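Long-range contacts in ribosomal RNA small subunit methyltransferase E (Thermotoga maritima, PDB 1Z85), which probably methylates the N3 position of a specific uridine of 16S ribosomal RNA, using S-adenosyl-L-methionine as methyl donor: residues 93-99 / 122-126; 160-164 / 175-179. All coordinates share one frame; numbering follows the deposited sequence.

Contact 1: 93-99 / 122-126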
loop_
_atom_site.group_PDB
_atom_site.type_symbol
_atom_site.label_atom_id
_atom_site.label_comp_id
_atom_site.label_asym_id
_atom_site.label_seq_id
_atom_site.Cartn_x
_atom_site.Cartn_y
_atom_site.Cartn_z
ATOM N N ILE B 93 -12.643 1.960 -14.707
ATOM C CA ILE B 93 -12.059 2.825 -15.710
ATOM C C ILE B 93 -12.225 4.263 -15.220
ATOM O O ILE B 93 -13.318 4.805 -15.231
ATOM C CB ILE B 93 -12.703 2.638 -17.081
ATOM C CG1 ILE B 93 -12.394 1.237 -17.618
ATOM C CG2 ILE B 93 -12.197 3.660 -18.041
ATOM C CD1 ILE B 93 -13.266 0.821 -18.827
ATOM N N GLY B 94 -11.117 4.830 -14.723
ATOM C CA GLY B 94 -11.111 6.154 -14.085
ATOM C C GLY B 94 -9.795 6.871 -14.350
ATOM O O GLY B 94 -9.132 6.596 -15.345
ATOM N N ARG B 95 -9.452 7.833 -13.513
ATOM C CA ARG B 95 -8.245 8.599 -13.701
ATOM C C ARG B 95 -7.075 7.677 -13.804
ATOM O O ARG B 95 -6.957 6.691 -13.015
ATOM C CB ARG B 95 -8.051 9.590 -12.547
ATOM C CG ARG B 95 -9.024 10.737 -12.658
ATOM C CD ARG B 95 -8.724 11.849 -11.683
ATOM N NE ARG B 95 -8.790 11.389 -10.294
ATOM C CZ ARG B 95 -7.727 11.319 -9.489
ATOM N NH1 ARG B 95 -6.539 11.689 -9.922
ATOM N NH2 ARG B 95 -7.852 10.904 -8.237
ATOM N N TRP B 96 -6.186 7.974 -14.740
ATOM C CA TRP B 96 -5.130 7.021 -15.076
ATOM C C TRP B 96 -4.232 6.619 -13.902
ATOM O O TRP B 96 -3.811 5.484 -13.766
ATOM C CB TRP B 96 -4.309 7.532 -16.260
ATOM C CG TRP B 96 -3.191 6.615 -16.568
ATOM C CD1 TRP B 96 -1.856 6.872 -16.412
ATOM C CD2 TRP B 96 -3.305 5.259 -17.027
ATOM N NE1 TRP B 96 -1.122 5.753 -16.781
ATOM C CE2 TRP B 96 -1.988 4.745 -17.141
ATOM C CE3 TRP B 96 -4.394 4.435 -17.378
ATOM C CZ2 TRP B 96 -1.724 3.432 -17.581
ATOM C CZ3 TRP B 96 -4.141 3.121 -17.794
ATOM C CH2 TRP B 96 -2.812 2.638 -17.910
ATOM N N GLU B 97 -3.926 7.553 -13.036
ATOM C CA GLU B 97 -3.027 7.275 -11.913
ATOM C C GLU B 97 -3.647 6.221 -10.948
ATOM O O GLU B 97 -2.930 5.367 -10.363
ATOM C CB GLU B 97 -2.746 8.595 -11.203
ATOM C CG GLU B 97 -2.557 9.808 -12.287
ATOM C CD GLU B 97 -3.868 10.657 -12.676
ATOM O OE1 GLU B 97 -4.220 11.632 -11.954
ATOM O OE2 GLU B 97 -4.507 10.406 -13.745
ATOM N N ARG B 98 -4.982 6.256 -10.791
ATOM C CA ARG B 98 -5.674 5.254 -9.972
ATOM C C ARG B 98 -5.691 3.931 -10.711
ATOM O O ARG B 98 -5.430 2.910 -10.106
ATOM C CB ARG B 98 -7.103 5.675 -9.680
ATOM C CG ARG B 98 -7.181 6.742 -8.630
ATOM C CD ARG B 98 -8.543 7.423 -8.587
ATOM N NE ARG B 98 -9.540 6.640 -7.870
ATOM C CZ ARG B 98 -9.843 6.787 -6.582
ATOM N NH1 ARG B 98 -9.188 7.640 -5.788
ATOM N NH2 ARG B 98 -10.792 6.034 -6.083
ATOM N N THR B 99 -6.055 3.962 -12.007
ATOM C CA THR B 99 -6.164 2.754 -12.848
ATOM C C THR B 99 -4.837 2.047 -12.974
ATOM O O THR B 99 -4.783 0.876 -12.847
ATOM C CB THR B 99 -6.745 3.094 -14.226
ATOM O OG1 THR B 99 -7.975 3.804 -14.057
ATOM C CG2 THR B 99 -7.097 1.861 -15.007
ATOM N N SER B 122 -18.316 7.724 -14.019
ATOM C CA SER B 122 -17.030 7.990 -14.705
ATOM C C SER B 122 -17.275 8.289 -16.160
ATOM O O SER B 122 -18.113 7.657 -16.759
ATOM C CB SER B 122 -16.125 6.789 -14.662
ATOM O OG SER B 122 -14.917 6.991 -15.380
ATOM N N GLN B 123 -16.528 9.242 -16.723
ATOM C CA GLN B 123 -16.538 9.441 -18.168
ATOM C C GLN B 123 -15.234 9.066 -18.805
ATOM O O GLN B 123 -14.972 9.462 -19.893
ATOM C CB GLN B 123 -16.854 10.894 -18.520
ATOM C CG GLN B 123 -18.016 11.481 -17.796
ATOM C CD GLN B 123 -18.264 12.910 -18.235
ATOM O OE1 GLN B 123 -18.760 13.728 -17.471
ATOM N NE2 GLN B 123 -17.867 13.224 -19.445
ATOM N N HIS B 124 -14.406 8.302 -18.108
ATOM C CA HIS B 124 -13.127 7.914 -18.608
ATOM C C HIS B 124 -13.223 6.728 -19.551
ATOM O O HIS B 124 -14.262 6.110 -19.703
ATOM C CB HIS B 124 -12.134 7.597 -17.478
ATOM C CG HIS B 124 -11.662 8.793 -16.734
ATOM N ND1 HIS B 124 -12.338 9.317 -15.646
ATOM C CD2 HIS B 124 -10.642 9.634 -16.977
ATOM C CE1 HIS B 124 -11.697 10.388 -15.221
ATOM N NE2 HIS B 124 -10.670 10.600 -16.006
ATOM N N GLU B 125 -12.114 6.505 -20.241
ATOM C CA GLU B 125 -11.913 5.388 -21.142
ATOM C C GLU B 125 -10.556 4.846 -20.811
ATOM O O GLU B 125 -9.731 5.559 -20.243
ATOM C CB GLU B 125 -11.927 5.832 -22.614
ATOM C CG GLU B 125 -13.233 6.510 -23.155
ATOM C CD GLU B 125 -14.498 5.559 -23.245
ATOM O OE1 GLU B 125 -14.376 4.342 -23.478
ATOM O OE2 GLU B 125 -15.653 6.053 -23.081
ATOM N N ILE B 126 -10.316 3.608 -21.207
ATOM C CA ILE B 126 -9.007 2.966 -21.117
ATOM C C ILE B 126 -8.606 2.383 -22.459
ATOM O O ILE B 126 -9.459 1.820 -23.196
ATOM C CB ILE B 126 -8.956 1.874 -20.001
ATOM C CG1 ILE B 126 -7.533 1.367 -19.770
ATOM C CG2 ILE B 126 -9.849 0.706 -20.265
ATOM C CD1 ILE B 126 -7.453 0.619 -18.474
#
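Ser-122 has OG trans to its own backbone N (chi1 177°), which carries the hydroxyl across to the backbone of Ile-93. His-124 has CG trans to its carbonyl carbon (chi1 -72°), and its ring comes to lie over the Gly-94 to Arg-95 peptide. Ser-122 OG donates to Ile-93 O at 2.7 Å, in the plane of that carbonyl. Ser-122 OG also accepts from His-124 N at 3.1 Å, closing an ST turn. His-124 ND1 adds a weak bond to Ser-122 OG, which lies in the ring plane at its edge. This hydroxyl therefore both folds its own loop and fastens it to the other segment. An alanine here would probably leave Ile-93 O without this donor and His-124 N without this acceptor, untying the loop from the 93-99 segment. Arg-95 N sits over the centre of the ring face, Gly-94 C nearer its rim. Arg-95 CG lies 3.7 Å from His-124 CE1, so the arginine contributes its aliphatic part. Its guanidinium is held by salt bridges to Glu-97 and Glu-189.

The apolar half centres on Ile-126. Ile-126 CG2 meets Ile-93 CD1 at 3.7 Å, the two side chains crossing at about a right angle. Ile-93 CG2 presses on the backbone of Glu-125, 3.4 Å from its C atom. Ile-126 CD1 touches Thr-99 CG2 at 3.7 Å and sits at the edge of the Trp-96 ring. Phe-116 packs on both isoleucines. Arg-95 is the N-cap residue of helix 96-108. The contact thus joins a strand-to-helix turn to the loop before helix 128-142, beside the parallel sheet of an alpha/beta knot (SPOUT) methyltransferase domain.

Contact 2: 160-164 / 175-179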
loop_
_atom_site.group_PDB
_atom_site.type_symbol
_atom_site.label_atom_id
_atom_site.label_comp_id
_atom_site.label_asym_id
_atom_site.label_seq_id
_atom_site.Cartn_x
_atom_site.Cartn_y
_atom_site.Cartn_z
ATOM N N GLY B 160 -20.867 -16.823 -8.966
ATOM C CA GLY B 160 -20.039 -17.198 -7.856
ATOM C C GLY B 160 -19.985 -16.135 -6.780
ATOM O O GLY B 160 -20.798 -15.216 -6.721
ATOM N N ASN B 161 -18.995 -16.297 -5.927
ATOM C CA ASN B 161 -18.765 -15.436 -4.787
ATOM C C ASN B 161 -18.251 -14.095 -5.286
ATOM O O ASN B 161 -17.231 -14.067 -5.939
ATOM C CB ASN B 161 -17.711 -16.118 -3.898
ATOM C CG ASN B 161 -17.801 -15.712 -2.460
ATOM O OD1 ASN B 161 -18.353 -14.671 -2.131
ATOM N ND2 ASN B 161 -17.242 -16.527 -1.595
ATOM N N VAL B 162 -18.971 -13.008 -5.015
ATOM C CA VAL B 162 -18.487 -11.666 -5.302
ATOM C C VAL B 162 -18.413 -10.827 -4.027
ATOM O O VAL B 162 -19.297 -10.874 -3.173
ATOM C CB VAL B 162 -19.374 -10.947 -6.326
ATOM C CG1 VAL B 162 -18.695 -9.680 -6.856
ATOM C CG2 VAL B 162 -19.768 -11.898 -7.512
ATOM N N ILE B 163 -17.311 -10.092 -3.905
ATOM C CA ILE B 163 -17.051 -9.180 -2.801
ATOM C C ILE B 163 -16.907 -7.771 -3.390
ATOM O O ILE B 163 -16.106 -7.572 -4.312
ATOM C CB ILE B 163 -15.698 -9.495 -2.113
ATOM C CG1 ILE B 163 -15.567 -10.964 -1.756
ATOM C CG2 ILE B 163 -15.508 -8.632 -0.837
ATOM C CD1 ILE B 163 -16.383 -11.346 -0.612
ATOM N N THR B 164 -17.642 -6.803 -2.856
ATOM C CA THR B 164 -17.560 -5.421 -3.345
ATOM C C THR B 164 -16.826 -4.549 -2.327
ATOM O O THR B 164 -17.215 -4.488 -1.173
ATOM C CB THR B 164 -18.956 -4.850 -3.621
ATOM O OG1 THR B 164 -19.590 -5.636 -4.622
ATOM C CG2 THR B 164 -18.876 -3.402 -4.124
ATOM N N ASP B 175 -15.087 -10.796 8.225
ATOM C CA ASP B 175 -16.262 -11.659 8.413
ATOM C C ASP B 175 -16.650 -12.348 7.095
ATOM O O ASP B 175 -17.268 -13.397 7.124
ATOM C CB ASP B 175 -17.460 -10.869 8.971
ATOM N N ALA B 176 -16.273 -11.767 5.959
ATOM C CA ALA B 176 -16.749 -12.230 4.646
ATOM C C ALA B 176 -16.425 -13.689 4.367
ATOM O O ALA B 176 -15.360 -14.188 4.751
ATOM C CB ALA B 176 -16.195 -11.381 3.558
ATOM N N ASN B 177 -17.373 -14.379 3.730
ATOM C CA ASN B 177 -17.103 -15.715 3.232
ATOM C C ASN B 177 -16.298 -15.668 1.947
ATOM O O ASN B 177 -16.637 -14.919 1.015
ATOM C CB ASN B 177 -18.364 -16.484 2.962
ATOM C CG ASN B 177 -18.063 -17.875 2.501
ATOM O OD1 ASN B 177 -17.574 -18.700 3.275
ATOM N ND2 ASN B 177 -18.290 -18.134 1.235
ATOM N N LEU B 178 -15.254 -16.485 1.888
ATOM C CA LEU B 178 -14.323 -16.473 0.771
ATOM C C LEU B 178 -14.253 -17.834 0.050
ATOM O O LEU B 178 -13.376 -18.065 -0.774
ATOM C CB LEU B 178 -12.943 -16.046 1.265
ATOM C CG LEU B 178 -12.849 -14.651 1.913
ATOM C CD1 LEU B 178 -11.442 -14.415 2.430
ATOM C CD2 LEU B 178 -13.271 -13.527 0.976
ATOM N N GLU B 179 -15.219 -18.705 0.319
ATOM C CA GLU B 179 -15.323 -19.988 -0.374
ATOM C C GLU B 179 -15.372 -19.886 -1.905
ATOM O O GLU B 179 -16.111 -19.080 -2.470
ATOM C CB GLU B 179 -16.581 -20.757 0.112
ATOM C CG GLU B 179 -16.490 -21.285 1.524
ATOM C CD GLU B 179 -15.426 -22.331 1.625
ATOM O OE1 GLU B 179 -15.716 -23.481 1.213
ATOM O OE2 GLU B 179 -14.298 -21.980 2.051
#
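Asn-161 ND2 is gripped by two backbone carbonyls of the 175-179 loop. The shorter bond, Asn-161 ND2 to Glu-179 O, is 2.9 Å. It is nearly straight, 174° at the hydrogen, and its acceptor lies in the amide plane of Asn-161. The second, Asn-161 ND2 to Asn-177 O, is 3.1 Å. It is more bent, 148° at the hydrogen, and the nitrogen stands above the plane of that carbonyl. One amide nitrogen thus bridges two carbonyls that are two residues apart, with Leu-178 between them. With CG trans to the backbone N (chi1 -154°), the Asn-161 amide extends across to the loop. Its backbone meanwhile pairs with Thr-183 of the neighbouring strand.

Two residues further along, Ile-163 makes the apolar part of the contact with its CD1 end. Ile-163 CD1 lies 4.1 Å from Leu-178 CD2, where the two side chains cross at about a right angle, and 4.2 Å from Ala-176 CB. These are loose contacts. Leu-178 also packs on Tyr-226 and Ile-227 of helix 216-230, so it links the loop to that helix as well. The contact lies at the surface. Here a connecting loop is tied by side chain to backbone onto a strand of the parallel sheet in the SPOUT-type alpha/beta knot domain.

From the N terminus, the chain first forms a mixed sheet and then enters the methyltransferase domain. Strand 87-92 leads into contact 1. The chain then runs through helix 96-108 and strand 113-117 before 122-126 returns to close that loop. After helix 128-142 and strand 149-152 it reaches contact 2, which closes a shorter loop. The two contacts follow in series and neither nest nor cross. The centres of contact 1 and contact 2 are about 26 Å apart. Contact 1 ties the start of helix 96-108 to the loop before helix 128-142; contact 2 ties the loop before strand 182-186 to strand 161-165. Strands 87-92 and 161-165 flank 182-186 in one parallel sheet.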